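Side-chain contacts in adenosine kinase, putative (PDB 3OTX), which probably catalyses the magnesium-dependent transfer of phosphate from ATP to adenosine, giving AMP and ADP in purine salvage: residues Val262-Arg267 with Asp301-Gly306; Leu308-Val313 with Cys321-Tyr326. The protein carries 1 engineered substitution. All blocks are in the same frame, centred on the assembly; numbering follows the deposited sequence.

Interaction 1 (Val262-Arg267 with Asp301-Gly306). With AP5 (bis(adenosine)-5'-pentaphosphate), chain C.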
ATOM      1  N   VAL A 262     -10.377   5.668  12.505  1.00 16.08           N
ATOM      2  CA  VAL A 262      -9.315   6.663  12.357  1.00 15.60           C
ATOM      3  C   VAL A 262      -9.178   6.917  10.857  1.00 16.19           C
ATOM      4  O   VAL A 262      -9.204   5.971  10.062  1.00 17.55           O
ATOM      5  CB  VAL A 262      -7.951   6.134  12.898  1.00 16.94           C
ATOM      6  CG1 VAL A 262      -6.804   7.188  12.768  1.00 19.41           C
ATOM      7  CG2 VAL A 262      -8.085   5.643  14.331  1.00 19.26           C
ATOM      8  N   VAL A 263      -8.994   8.174  10.464  1.00 16.05           N
ATOM      9  CA  VAL A 263      -8.759   8.487   9.070  1.00 18.07           C
ATOM     10  C   VAL A 263      -7.474   9.304   8.989  1.00 17.43           C
ATOM     11  O   VAL A 263      -7.289  10.260   9.751  1.00 17.68           O
ATOM     12  CB  VAL A 263      -9.963   9.230   8.456  1.00 17.08           C
ATOM     13  CG1 VAL A 263      -9.753   9.552   6.998  1.00 21.10           C
ATOM     14  CG2 VAL A 263     -11.272   8.385   8.596  1.00 18.96           C
ATOM     15  N   VAL A 264      -6.584   8.923   8.071  1.00 14.83           N
ATOM     16  CA  VAL A 264      -5.283   9.580   7.926  1.00 13.50           C
ATOM     17  C   VAL A 264      -5.101   9.927   6.456  1.00 14.51           C
ATOM     18  O   VAL A 264      -5.033   9.020   5.629  1.00 16.24           O
ATOM     19  CB  VAL A 264      -4.145   8.607   8.314  1.00 16.01           C
ATOM     20  CG1 VAL A 264      -2.766   9.285   8.168  1.00 17.40           C
ATOM     21  CG2 VAL A 264      -4.326   8.076   9.746  1.00 17.05           C
ATOM     22  N   PHE A 265      -5.005  11.210   6.124  1.00 13.03           N
ATOM     23  CA  PHE A 265      -4.816  11.649   4.734  1.00 14.19           C
ATOM     24  C   PHE A 265      -3.531  12.465   4.650  1.00 13.55           C
ATOM     25  O   PHE A 265      -3.416  13.540   5.265  1.00 15.28           O
ATOM     26  CB  PHE A 265      -5.974  12.545   4.247  1.00 15.62           C
ATOM     27  CG  PHE A 265      -7.293  11.854   4.110  1.00 17.17           C
ATOM     28  CD1 PHE A 265      -7.365  10.524   3.698  1.00 15.42           C
ATOM     29  CD2 PHE A 265      -8.480  12.570   4.349  1.00 17.52           C
ATOM     30  CE1 PHE A 265      -8.609   9.897   3.534  1.00 16.02           C
ATOM     31  CE2 PHE A 265      -9.725  11.950   4.186  1.00 19.33           C
ATOM     32  CZ  PHE A 265      -9.766  10.611   3.789  1.00 16.03           C
ATOM     33  N   THR A 266      -2.577  11.952   3.885  1.00 13.82           N
ATOM     34  CA  THR A 266      -1.307  12.629   3.690  1.00 12.69           C
ATOM     35  C   THR A 266      -1.433  13.673   2.586  1.00 16.14           C
ATOM     36  O   THR A 266      -2.288  13.563   1.687  1.00 16.13           O
ATOM     37  CB  THR A 266      -0.161  11.650   3.365  1.00 15.38           C
ATOM     38  OG1 THR A 266      -0.470  10.944   2.152  1.00 13.68           O
ATOM     39  CG2 THR A 266       0.011  10.622   4.481  1.00 16.46           C
ATOM     40  N   ARG A 267      -0.557  14.686   2.672  1.00 16.20           N
ATOM     41  CA  ARG A 267      -0.653  15.838   1.797  1.00 15.89           C
ATOM     42  C   ARG A 267       0.698  16.297   1.258  1.00 14.93           C
ATOM     43  O   ARG A 267       0.917  17.484   1.090  1.00 15.53           O
ATOM     44  CB  ARG A 267      -1.410  16.994   2.478  1.00 16.00           C
ATOM     45  CG  ARG A 267      -2.885  16.613   2.790  1.00 15.14           C
ATOM     46  CD  ARG A 267      -3.689  17.869   3.009  1.00 16.42           C
ATOM     47  NE  ARG A 267      -3.212  18.524   4.215  1.00 17.83           N
ATOM     48  CZ  ARG A 267      -3.890  19.486   4.829  1.00 25.74           C
ATOM     49  NH1 ARG A 267      -5.048  19.905   4.322  1.00 26.96           N
ATOM     50  NH2 ARG A 267      -3.413  20.034   5.939  1.00 28.24           N
ATOM     51  N   ASP A 301       3.590   4.222   0.179  1.00 14.48           N
ATOM     52  CA  ASP A 301       3.856   2.967   0.885  1.00 11.42           C
ATOM     53  C   ASP A 301       4.847   3.176   2.026  1.00 12.86           C
ATOM     54  O   ASP A 301       4.739   2.530   3.085  1.00 12.90           O
ATOM     55  CB  ASP A 301       4.418   1.917  -0.080  1.00 11.14           C
ATOM     56  CG  ASP A 301       3.439   1.561  -1.184  1.00 14.63           C
ATOM     57  OD1 ASP A 301       2.206   1.679  -0.964  1.00 16.52           O
ATOM     58  OD2 ASP A 301       3.886   1.118  -2.263  1.00 13.92           O
ATOM     59  N   ALA A 302       5.839   4.037   1.824  1.00 13.08           N
ATOM     60  CA  ALA A 302       6.840   4.280   2.872  1.00 14.17           C
ATOM     61  C   ALA A 302       6.196   4.940   4.089  1.00 15.94           C
ATOM     62  O   ALA A 302       6.493   4.554   5.233  1.00 15.14           O
ATOM     63  CB  ALA A 302       7.997   5.104   2.339  1.00 13.84           C
ATOM     64  N   PHE A 303       5.293   5.897   3.847  1.00 14.00           N
ATOM     65  CA  PHE A 303       4.535   6.483   4.972  1.00 14.69           C
ATOM     66  C   PHE A 303       3.805   5.373   5.744  1.00 13.58           C
ATOM     67  O   PHE A 303       3.888   5.307   6.984  1.00 13.21           O
ATOM     68  CB  PHE A 303       3.510   7.534   4.493  1.00 14.29           C
ATOM     69  CG  PHE A 303       2.611   8.019   5.608  1.00 12.72           C
ATOM     70  CD1 PHE A 303       3.055   9.008   6.475  1.00 15.68           C
ATOM     71  CD2 PHE A 303       1.373   7.439   5.801  1.00 12.00           C
ATOM     72  CE1 PHE A 303       2.266   9.439   7.522  1.00 16.19           C
ATOM     73  CE2 PHE A 303       0.563   7.851   6.862  1.00 13.58           C
ATOM     74  CZ  PHE A 303       1.023   8.855   7.733  1.00 15.05           C
ATOM     75  N   MET A 304       3.085   4.513   5.019  1.00 13.66           N
ATOM     76  CA  MET A 304       2.291   3.470   5.647  1.00 13.55           C
ATOM     77  C   MET A 304       3.180   2.485   6.422  1.00 12.50           C
ATOM     78  O   MET A 304       2.805   2.048   7.527  1.00 13.77           O
ATOM     79  CB  MET A 304       1.418   2.759   4.618  1.00 14.26           C
ATOM     80  CG  MET A 304       0.450   1.772   5.193  1.00 17.88           C
ATOM     81  SD  MET A 304      -0.927   2.665   5.956  1.00 27.42           S
ATOM     82  CE  MET A 304      -1.175   1.639   7.369  1.00 27.70           C
ATOM     83  N   GLY A 305       4.342   2.140   5.867  1.00 13.37           N
ATOM     84  CA  GLY A 305       5.278   1.290   6.619  1.00 12.79           C
ATOM     85  C   GLY A 305       5.700   1.862   7.962  1.00 15.26           C
ATOM     86  O   GLY A 305       5.721   1.136   8.972  1.00 15.43           O
ATOM     87  N   GLY A 306       6.018   3.166   7.999  1.00 14.56           N
ATOM     88  CA  GLY A 306       6.479   3.784   9.238  1.00 15.13           C
ATOM     89  C   GLY A 306       5.306   3.856  10.202  1.00 14.98           C
ATOM     90  O   GLY A 306       5.459   3.577  11.419  1.00 17.17           O
TER
HETATM   91  PA  AP5 C 346       2.290  11.882  -0.259  1.00 14.08           P
HETATM   92  O1A AP5 C 346       2.788  12.632  -1.490  1.00 14.78           O
HETATM   93  O2A AP5 C 346       1.014  12.444   0.335  1.00 15.80           O
HETATM   94  O3A AP5 C 346       2.012  10.320  -0.532  1.00 14.22           O
HETATM   95  PB  AP5 C 346       1.382   9.667  -1.867  1.00 14.59           P
HETATM   96  O1B AP5 C 346       0.642  10.664  -2.704  1.00 15.34           O
HETATM   97  O2B AP5 C 346       0.644   8.449  -1.432  1.00 16.02           O
HETATM   98  O3B AP5 C 346       2.741   9.264  -2.594  1.00 15.66           O
HETATM   99  PG  AP5 C 346       3.110   8.919  -4.104  1.00 20.12           P
HETATM  100  O1G AP5 C 346       4.568   9.219  -4.269  1.00 28.34           O
HETATM  101  O2G AP5 C 346       2.344   9.707  -5.142  1.00 21.35           O
HETATM  102  O3G AP5 C 346       2.887   7.383  -4.085  1.00 19.99           O
HETATM  103  PD  AP5 C 346       3.051   6.285  -5.260  1.00 19.89           P
HETATM  104  O1D AP5 C 346       3.495   6.865  -6.591  1.00 21.05           O
HETATM  105  O2D AP5 C 346       1.785   5.476  -5.215  1.00 20.75           O
HETATM  106  O3D AP5 C 346       4.312   5.450  -4.708  1.00 16.42           O
HETATM  107  PE  AP5 C 346       4.251   4.213  -3.673  1.00 18.91           P
HETATM  108  O1E AP5 C 346       3.226   4.495  -2.611  1.00 20.09           O
HETATM  109  O2E AP5 C 346       5.670   3.877  -3.221  1.00 21.15           O
HETATM  110  O5F AP5 C 346       3.505  11.818   0.786  1.00 13.22           O
HETATM  111  C5F AP5 C 346       3.408  11.028   1.971  1.00 13.47           C
HETATM  112  C4F AP5 C 346       4.373  11.569   2.998  1.00 11.80           C
HETATM  113  O4F AP5 C 346       5.694  11.633   2.442  1.00 15.07           O
HETATM  114  C3F AP5 C 346       4.109  13.009   3.426  1.00 14.08           C
HETATM  115  O3F AP5 C 346       3.186  13.028   4.488  1.00 15.69           O
HETATM  116  C2F AP5 C 346       5.476  13.525   3.771  1.00 17.57           C
HETATM  117  O2F AP5 C 346       5.831  13.107   5.065  1.00 17.61           O
HETATM  118  C1F AP5 C 346       6.376  12.778   2.782  1.00 14.42           C
HETATM  119  N9A AP5 C 346       6.630  13.532   1.521  1.00 15.43           N
HETATM  120  C8A AP5 C 346       6.117  13.242   0.253  1.00 13.65           C
HETATM  121  N7A AP5 C 346       6.619  14.164  -0.615  1.00 16.39           N
HETATM  122  C5A AP5 C 346       7.435  15.004   0.064  1.00 16.49           C
HETATM  123  C6A AP5 C 346       8.224  16.070  -0.308  1.00 22.18           C
HETATM  124  N6A AP5 C 346       8.379  16.421  -1.587  1.00 26.43           N
HETATM  125  N1A AP5 C 346       8.966  16.713   0.653  1.00 25.29           N
HETATM  126  C2A AP5 C 346       8.963  16.306   1.978  1.00 25.08           C
HETATM  127  N3A AP5 C 346       8.179  15.230   2.335  1.00 18.78           N
HETATM  128  C4A AP5 C 346       7.454  14.581   1.402  1.00 17.69           C
HETATM  129  O5J AP5 C 346       3.674   2.994  -4.577  1.00 19.13           O
HETATM  130  C5J AP5 C 346       4.410   2.543  -5.702  1.00 17.96           C
HETATM  131  C4J AP5 C 346       4.117   1.055  -5.785  1.00 11.65           C
HETATM  132  O4J AP5 C 346       2.770   0.827  -6.230  1.00 15.56           O
HETATM  133  C3J AP5 C 346       4.957   0.319  -6.835  1.00 12.83           C
HETATM  134  O3J AP5 C 346       5.962  -0.422  -6.142  1.00 14.33           O
HETATM  135  C2J AP5 C 346       3.954  -0.568  -7.589  1.00 14.02           C
HETATM  136  O2J AP5 C 346       4.387  -1.915  -7.744  1.00 14.13           O
HETATM  137  C1J AP5 C 346       2.739  -0.497  -6.696  1.00 14.74           C
HETATM  138  N9B AP5 C 346       1.477  -0.784  -7.394  1.00 10.32           N
HETATM  139  C8B AP5 C 346       0.999  -0.096  -8.476  1.00 11.93           C
HETATM  140  N7B AP5 C 346      -0.161  -0.698  -8.845  1.00 14.87           N
HETATM  141  C5B AP5 C 346      -0.409  -1.748  -8.001  1.00  9.35           C
HETATM  142  C6B AP5 C 346      -1.450  -2.681  -7.918  1.00 10.20           C
HETATM  143  N6B AP5 C 346      -2.455  -2.760  -8.805  1.00 11.62           N
HETATM  144  N1B AP5 C 346      -1.332  -3.625  -6.936  1.00 11.27           N
HETATM  145  C2B AP5 C 346      -0.336  -3.641  -5.987  1.00 11.88           C
HETATM  146  N3B AP5 C 346       0.712  -2.749  -6.096  1.00 11.58           N
HETATM  147  C4B AP5 C 346       0.635  -1.799  -7.075  1.00  9.40           C
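T266 OG1 donates a hydrogen bond of 2.8 Å to the AP5 phosphate oxygen O2A, while the methyl of the same residue turns to F303. In this PfkB, ribokinase-like fold, strand 262-267 of the large sheet lies beside helix 300-311, and each delivers one donor to the bound inhibitor. The division of labour in T266 follows from its first torsion: at 60° OG1 sits between the backbone N and the carbonyl carbon, with CG2 anti to that carbon. CG2 lies 3.6 Å from the centroid of the F303 ring and only 7° off the ring normal, a CH-pi contact over the face. V264 CG1 approaches the same ring obliquely and reaches F303 CZ at 3.8 Å. F303 extends to meet both, its CG anti to the backbone N.

At the first turn of the helix, where the family's GAGD signature ends, D301 N donates to AP5 O1E with an N-H...O angle of 150°. The carboxylate of D301, the predicted proton acceptor, is oriented by S66 OG on OD1 and N69 ND2 on OD2; OD2 lies 3.0 Å from the inhibitor's bridging oxygen O5J.

Interaction 2 (Leu308-Val313 with Cys321-Tyr326). With AP5 (bis(adenosine)-5'-pentaphosphate), chain C.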
ATOM      1  N   LEU A 308       2.745   1.853  10.459  1.00 15.98           N
ATOM      2  CA  LEU A 308       2.523   0.522  11.058  1.00 15.08           C
ATOM      3  C   LEU A 308       3.604   0.139  12.042  1.00 16.37           C
ATOM      4  O   LEU A 308       3.298  -0.509  13.056  1.00 18.14           O
ATOM      5  CB  LEU A 308       2.481  -0.534   9.965  1.00 15.49           C
ATOM      6  CG  LEU A 308       1.197  -0.575   9.176  1.00 17.72           C
ATOM      7  CD1 LEU A 308       1.354  -1.516   7.941  1.00 15.67           C
ATOM      8  CD2 LEU A 308       0.073  -1.076  10.051  1.00 22.71           C
ATOM      9  N   SER A 309       4.862   0.507  11.757  1.00 15.21           N
ATOM     10  CA  SER A 309       5.959   0.175  12.684  1.00 17.69           C
ATOM     11  C   SER A 309       5.778   0.819  14.060  1.00 19.03           C
ATOM     12  O   SER A 309       6.161   0.230  15.073  1.00 20.66           O
ATOM     13  CB  SER A 309       7.326   0.515  12.092  1.00 19.51           C
ATOM     14  OG  SER A 309       7.595   1.913  12.161  1.00 21.39           O
ATOM     15  N   ALA A 310       5.181   2.008  14.092  1.00 19.75           N
ATOM     16  CA  ALA A 310       4.928   2.697  15.352  1.00 18.58           C
ATOM     17  C   ALA A 310       3.646   2.212  15.984  1.00 16.62           C
ATOM     18  O   ALA A 310       3.571   2.104  17.209  1.00 18.14           O
ATOM     19  CB  ALA A 310       4.839   4.189  15.123  1.00 20.88           C
ATOM     20  N   TYR A 311       2.649   1.915  15.158  1.00 15.59           N
ATOM     21  CA  TYR A 311       1.348   1.482  15.676  1.00 15.40           C
ATOM     22  C   TYR A 311       1.534   0.136  16.381  1.00 15.27           C
ATOM     23  O   TYR A 311       0.916  -0.109  17.449  1.00 17.57           O
ATOM     24  CB  TYR A 311       0.280   1.389  14.538  1.00 14.48           C
ATOM     25  CG  TYR A 311      -1.132   1.292  15.084  1.00 16.54           C
ATOM     26  CD1 TYR A 311      -1.933   2.420  15.201  1.00 18.86           C
ATOM     27  CD2 TYR A 311      -1.634   0.071  15.578  1.00 20.88           C
ATOM     28  CE1 TYR A 311      -3.217   2.340  15.726  1.00 21.50           C
ATOM     29  CE2 TYR A 311      -2.911  -0.011  16.120  1.00 19.61           C
ATOM     30  CZ  TYR A 311      -3.697   1.114  16.182  1.00 22.80           C
ATOM     31  OH  TYR A 311      -4.963   1.049  16.731  1.00 26.59           O
ATOM     32  N   ALA A 312       2.381  -0.722  15.796  1.00 14.21           N
ATOM     33  CA  ALA A 312       2.643  -2.060  16.327  1.00 15.00           C
ATOM     34  C   ALA A 312       3.299  -2.049  17.715  1.00 16.69           C
ATOM     35  O   ALA A 312       3.213  -3.042  18.434  1.00 19.05           O
ATOM     36  CB  ALA A 312       3.481  -2.898  15.328  1.00 15.86           C
ATOM     37  N   VAL A 313       3.946  -0.940  18.089  1.00 19.43           N
ATOM     38  CA  VAL A 313       4.546  -0.821  19.427  1.00 20.82           C
ATOM     39  C   VAL A 313       3.765   0.106  20.354  1.00 22.63           C
ATOM     40  O   VAL A 313       4.284   0.555  21.382  1.00 24.84           O
ATOM     41  CB  VAL A 313       6.049  -0.475  19.384  1.00 20.60           C
ATOM     42  CG1 VAL A 313       6.829  -1.664  18.838  1.00 23.34           C
ATOM     43  CG2 VAL A 313       6.317   0.802  18.518  1.00 21.20           C
ATOM     44  N   CYS A 321       1.905   8.885  12.763  1.00 16.46           N
ATOM     45  CA  CYS A 321       2.062   9.829  11.634  1.00 16.80           C
ATOM     46  C   CYS A 321       3.478  10.408  11.515  1.00 16.78           C
ATOM     47  O   CYS A 321       4.059  10.439  10.423  1.00 16.83           O
ATOM     48  CB  CYS A 321       1.009  10.959  11.691  1.00 17.44           C
ATOM     49  SG  CYS A 321      -0.682  10.423  11.468  1.00 19.12           S
ATOM     50  N   GLU A 322       4.041  10.884  12.633  1.00 15.24           N
ATOM     51  CA  GLU A 322       5.435  11.354  12.679  1.00 16.78           C
ATOM     52  C   GLU A 322       6.392  10.282  12.157  1.00 17.63           C
ATOM     53  O   GLU A 322       7.319  10.588  11.412  1.00 18.13           O
ATOM     54  CB  GLU A 322       5.820  11.826  14.099  1.00 21.34           C
ATOM     55  CG  GLU A 322       5.037  13.070  14.517  1.00 22.79           C
ATOM     56  CD  GLU A 322       5.101  13.358  16.003  1.00 32.80           C
ATOM     57  OE1 GLU A 322       4.612  14.443  16.372  1.00 31.32           O
ATOM     58  OE2 GLU A 322       5.653  12.533  16.780  1.00 30.03           O
ATOM     59  N   THR A 323       6.158   9.028  12.547  1.00 15.93           N
ATOM     60  CA  THR A 323       7.035   7.932  12.108  1.00 15.82           C
ATOM     61  C   THR A 323       6.890   7.691  10.592  1.00 15.65           C
ATOM     62  O   THR A 323       7.901   7.495   9.887  1.00 17.60           O
ATOM     63  CB  THR A 323       6.744   6.650  12.904  1.00 18.43           C
ATOM     64  OG1 THR A 323       6.839   6.939  14.301  1.00 19.87           O
ATOM     65  CG2 THR A 323       7.763   5.559  12.545  1.00 19.40           C
ATOM     66  N   GLY A 324       5.659   7.751  10.103  1.00 14.66           N
ATOM     67  CA  GLY A 324       5.400   7.620   8.672  1.00 15.02           C
ATOM     68  C   GLY A 324       6.073   8.754   7.908  1.00 15.14           C
ATOM     69  O   GLY A 324       6.560   8.537   6.800  1.00 15.34           O
ATOM     70  N   HIS A 325       6.086   9.966   8.472  1.00 14.71           N
ATOM     71  CA  HIS A 325       6.800  11.063   7.794  1.00 12.97           C
ATOM     72  C   HIS A 325       8.288  10.765   7.717  1.00 16.80           C
ATOM     73  O   HIS A 325       8.927  11.031   6.702  1.00 15.93           O
ATOM     74  CB  HIS A 325       6.610  12.400   8.502  1.00 13.57           C
ATOM     75  CG  HIS A 325       5.205  12.882   8.511  1.00 14.68           C
ATOM     76  ND1 HIS A 325       4.782  13.856   9.391  1.00 16.80           N
ATOM     77  CD2 HIS A 325       4.125  12.542   7.763  1.00 15.79           C
ATOM     78  CE1 HIS A 325       3.495  14.090   9.187  1.00 15.88           C
ATOM     79  NE2 HIS A 325       3.077  13.311   8.203  1.00 15.02           N
ATOM     80  N   TYR A 326       8.837  10.209   8.793  1.00 16.15           N
ATOM     81  CA  TYR A 326      10.244   9.883   8.807  1.00 18.06           C
ATOM     82  C   TYR A 326      10.584   8.869   7.680  1.00 17.45           C
ATOM     83  O   TYR A 326      11.511   9.084   6.881  1.00 17.89           O
ATOM     84  CB  TYR A 326      10.655   9.330  10.191  1.00 18.25           C
ATOM     85  CG  TYR A 326      12.002   8.689  10.095  1.00 17.95           C
ATOM     86  CD1 TYR A 326      13.167   9.457  10.010  1.00 21.28           C
ATOM     87  CD2 TYR A 326      12.104   7.313  10.008  1.00 18.11           C
ATOM     88  CE1 TYR A 326      14.431   8.846   9.876  1.00 25.12           C
ATOM     89  CE2 TYR A 326      13.345   6.692   9.853  1.00 23.41           C
ATOM     90  CZ  TYR A 326      14.489   7.466   9.790  1.00 24.56           C
ATOM     91  OH  TYR A 326      15.694   6.821   9.646  1.00 29.29           O
TER
HETATM   92  PA  AP5 C 346       2.290  11.882  -0.259  1.00 14.08           P
HETATM   93  O1A AP5 C 346       2.788  12.632  -1.490  1.00 14.78           O
HETATM   94  O2A AP5 C 346       1.014  12.444   0.335  1.00 15.80           O
HETATM   95  O3A AP5 C 346       2.012  10.320  -0.532  1.00 14.22           O
HETATM   96  PB  AP5 C 346       1.382   9.667  -1.867  1.00 14.59           P
HETATM   97  O1B AP5 C 346       0.642  10.664  -2.704  1.00 15.34           O
HETATM   98  O2B AP5 C 346       0.644   8.449  -1.432  1.00 16.02           O
HETATM   99  O3B AP5 C 346       2.741   9.264  -2.594  1.00 15.66           O
HETATM  100  PG  AP5 C 346       3.110   8.919  -4.104  1.00 20.12           P
HETATM  101  O1G AP5 C 346       4.568   9.219  -4.269  1.00 28.34           O
HETATM  102  O2G AP5 C 346       2.344   9.707  -5.142  1.00 21.35           O
HETATM  103  O3G AP5 C 346       2.887   7.383  -4.085  1.00 19.99           O
HETATM  104  PD  AP5 C 346       3.051   6.285  -5.260  1.00 19.89           P
HETATM  105  O1D AP5 C 346       3.495   6.865  -6.591  1.00 21.05           O
HETATM  106  O2D AP5 C 346       1.785   5.476  -5.215  1.00 20.75           O
HETATM  107  O3D AP5 C 346       4.312   5.450  -4.708  1.00 16.42           O
HETATM  108  PE  AP5 C 346       4.251   4.213  -3.673  1.00 18.91           P
HETATM  109  O1E AP5 C 346       3.226   4.495  -2.611  1.00 20.09           O
HETATM  110  O2E AP5 C 346       5.670   3.877  -3.221  1.00 21.15           O
HETATM  111  O5F AP5 C 346       3.505  11.818   0.786  1.00 13.22           O
HETATM  112  C5F AP5 C 346       3.408  11.028   1.971  1.00 13.47           C
HETATM  113  C4F AP5 C 346       4.373  11.569   2.998  1.00 11.80           C
HETATM  114  O4F AP5 C 346       5.694  11.633   2.442  1.00 15.07           O
HETATM  115  C3F AP5 C 346       4.109  13.009   3.426  1.00 14.08           C
HETATM  116  O3F AP5 C 346       3.186  13.028   4.488  1.00 15.69           O
HETATM  117  C2F AP5 C 346       5.476  13.525   3.771  1.00 17.57           C
HETATM  118  O2F AP5 C 346       5.831  13.107   5.065  1.00 17.61           O
HETATM  119  C1F AP5 C 346       6.376  12.778   2.782  1.00 14.42           C
HETATM  120  N9A AP5 C 346       6.630  13.532   1.521  1.00 15.43           N
HETATM  121  C8A AP5 C 346       6.117  13.242   0.253  1.00 13.65           C
HETATM  122  N7A AP5 C 346       6.619  14.164  -0.615  1.00 16.39           N
HETATM  123  C5A AP5 C 346       7.435  15.004   0.064  1.00 16.49           C
HETATM  124  C6A AP5 C 346       8.224  16.070  -0.308  1.00 22.18           C
HETATM  125  N6A AP5 C 346       8.379  16.421  -1.587  1.00 26.43           N
HETATM  126  N1A AP5 C 346       8.966  16.713   0.653  1.00 25.29           N
HETATM  127  C2A AP5 C 346       8.963  16.306   1.978  1.00 25.08           C
HETATM  128  N3A AP5 C 346       8.179  15.230   2.335  1.00 18.78           N
HETATM  129  C4A AP5 C 346       7.454  14.581   1.402  1.00 17.69           C
HETATM  130  O5J AP5 C 346       3.674   2.994  -4.577  1.00 19.13           O
HETATM  131  C5J AP5 C 346       4.410   2.543  -5.702  1.00 17.96           C
HETATM  132  C4J AP5 C 346       4.117   1.055  -5.785  1.00 11.65           C
HETATM  133  O4J AP5 C 346       2.770   0.827  -6.230  1.00 15.56           O
HETATM  134  C3J AP5 C 346       4.957   0.319  -6.835  1.00 12.83           C
HETATM  135  O3J AP5 C 346       5.962  -0.422  -6.142  1.00 14.33           O
HETATM  136  C2J AP5 C 346       3.954  -0.568  -7.589  1.00 14.02           C
HETATM  137  O2J AP5 C 346       4.387  -1.915  -7.744  1.00 14.13           O
HETATM  138  C1J AP5 C 346       2.739  -0.497  -6.696  1.00 14.74           C
HETATM  139  N9B AP5 C 346       1.477  -0.784  -7.394  1.00 10.32           N
HETATM  140  C8B AP5 C 346       0.999  -0.096  -8.476  1.00 11.93           C
HETATM  141  N7B AP5 C 346      -0.161  -0.698  -8.845  1.00 14.87           N
HETATM  142  C5B AP5 C 346      -0.409  -1.748  -8.001  1.00  9.35           C
HETATM  143  C6B AP5 C 346      -1.450  -2.681  -7.918  1.00 10.20           C
HETATM  144  N6B AP5 C 346      -2.455  -2.760  -8.805  1.00 11.62           N
HETATM  145  N1B AP5 C 346      -1.332  -3.625  -6.936  1.00 11.27           N
HETATM  146  C2B AP5 C 346      -0.336  -3.641  -5.987  1.00 11.88           C
HETATM  147  N3B AP5 C 346       0.712  -2.749  -6.096  1.00 11.58           N
HETATM  148  C4B AP5 C 346       0.635  -1.799  -7.075  1.00  9.40           C
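A close, buried approach of two consecutive helices brings A310 and S309, near the end of helix 300-311, against T323 on helix 317-332. The CA atoms of A310 and T323 are 6.5 Å apart, a distance that the small side chains allow. The methyl of A310 meets the branched end of T323: CB is 3.5 Å from T323 OG1 and 3.8 Å from T323 CB. Alongside it, T323 CG2 lies 3.7 Å from S309 OG. No hydrogen bond crosses between the segments; each hydroxyl is engaged within its own helix. T323 OG1, placed beside the backbone N by a first torsion of -54°, bonds to R319 O one turn earlier, and that same torsion leaves CG2 anti to the backbone N. S309 OG instead lies between its backbone N and carbonyl carbon (chi1 77°) and bonds to G306 O three residues back. Both oxygens, though bonded within their own helices, still pack against a methyl across the contact.

In the ribokinase-like fold of the PfkB family these two helices, the last of the chain, pack against the large domain's central sheet. L308 touches I165 and Y167 of strand 165-169, and C321 and H325 touch V283 of strand 279-283, all in the same large sheet. Midway along helix 317-332, Y326 stacks on F345 of the C-terminal tail and bonds through its hydroxyl to S344 N.

The 321-326 segment also carries a wall of the nucleotide pocket. H325 NE2 is hydrogen-bonded to T272 OG1, which helps to fix the rotation of the imidazole, and C321 O lies 3.3 Å above one face of that ring, toward its rim. With the ring so held, H325 CD2 comes within 3.2 Å of the AP5 ribose oxygen O2F and 3.4 Å of AP5 O3F.

How the interactions relate
Along the chain the two contacts follow in series, interaction 1 closing at 306 and interaction 2 opening at 308, with helix 300-311 common to both. Their centres are 9 Å apart. The first turns of this helix serve a phosphate and face strand 262-267, and helix 317-332 packs along it from there to A310. The contacts also touch directly: F303 CE1 of interaction 1 lies 3.6 Å from H325 CD2 of interaction 2, and G306 O is 3.2 Å from T323 CG2. Strand and both helices therefore meet around one aromatic ring, and together they border the AP5 site, T266 at a phosphate and H325 at the neighbouring ribose.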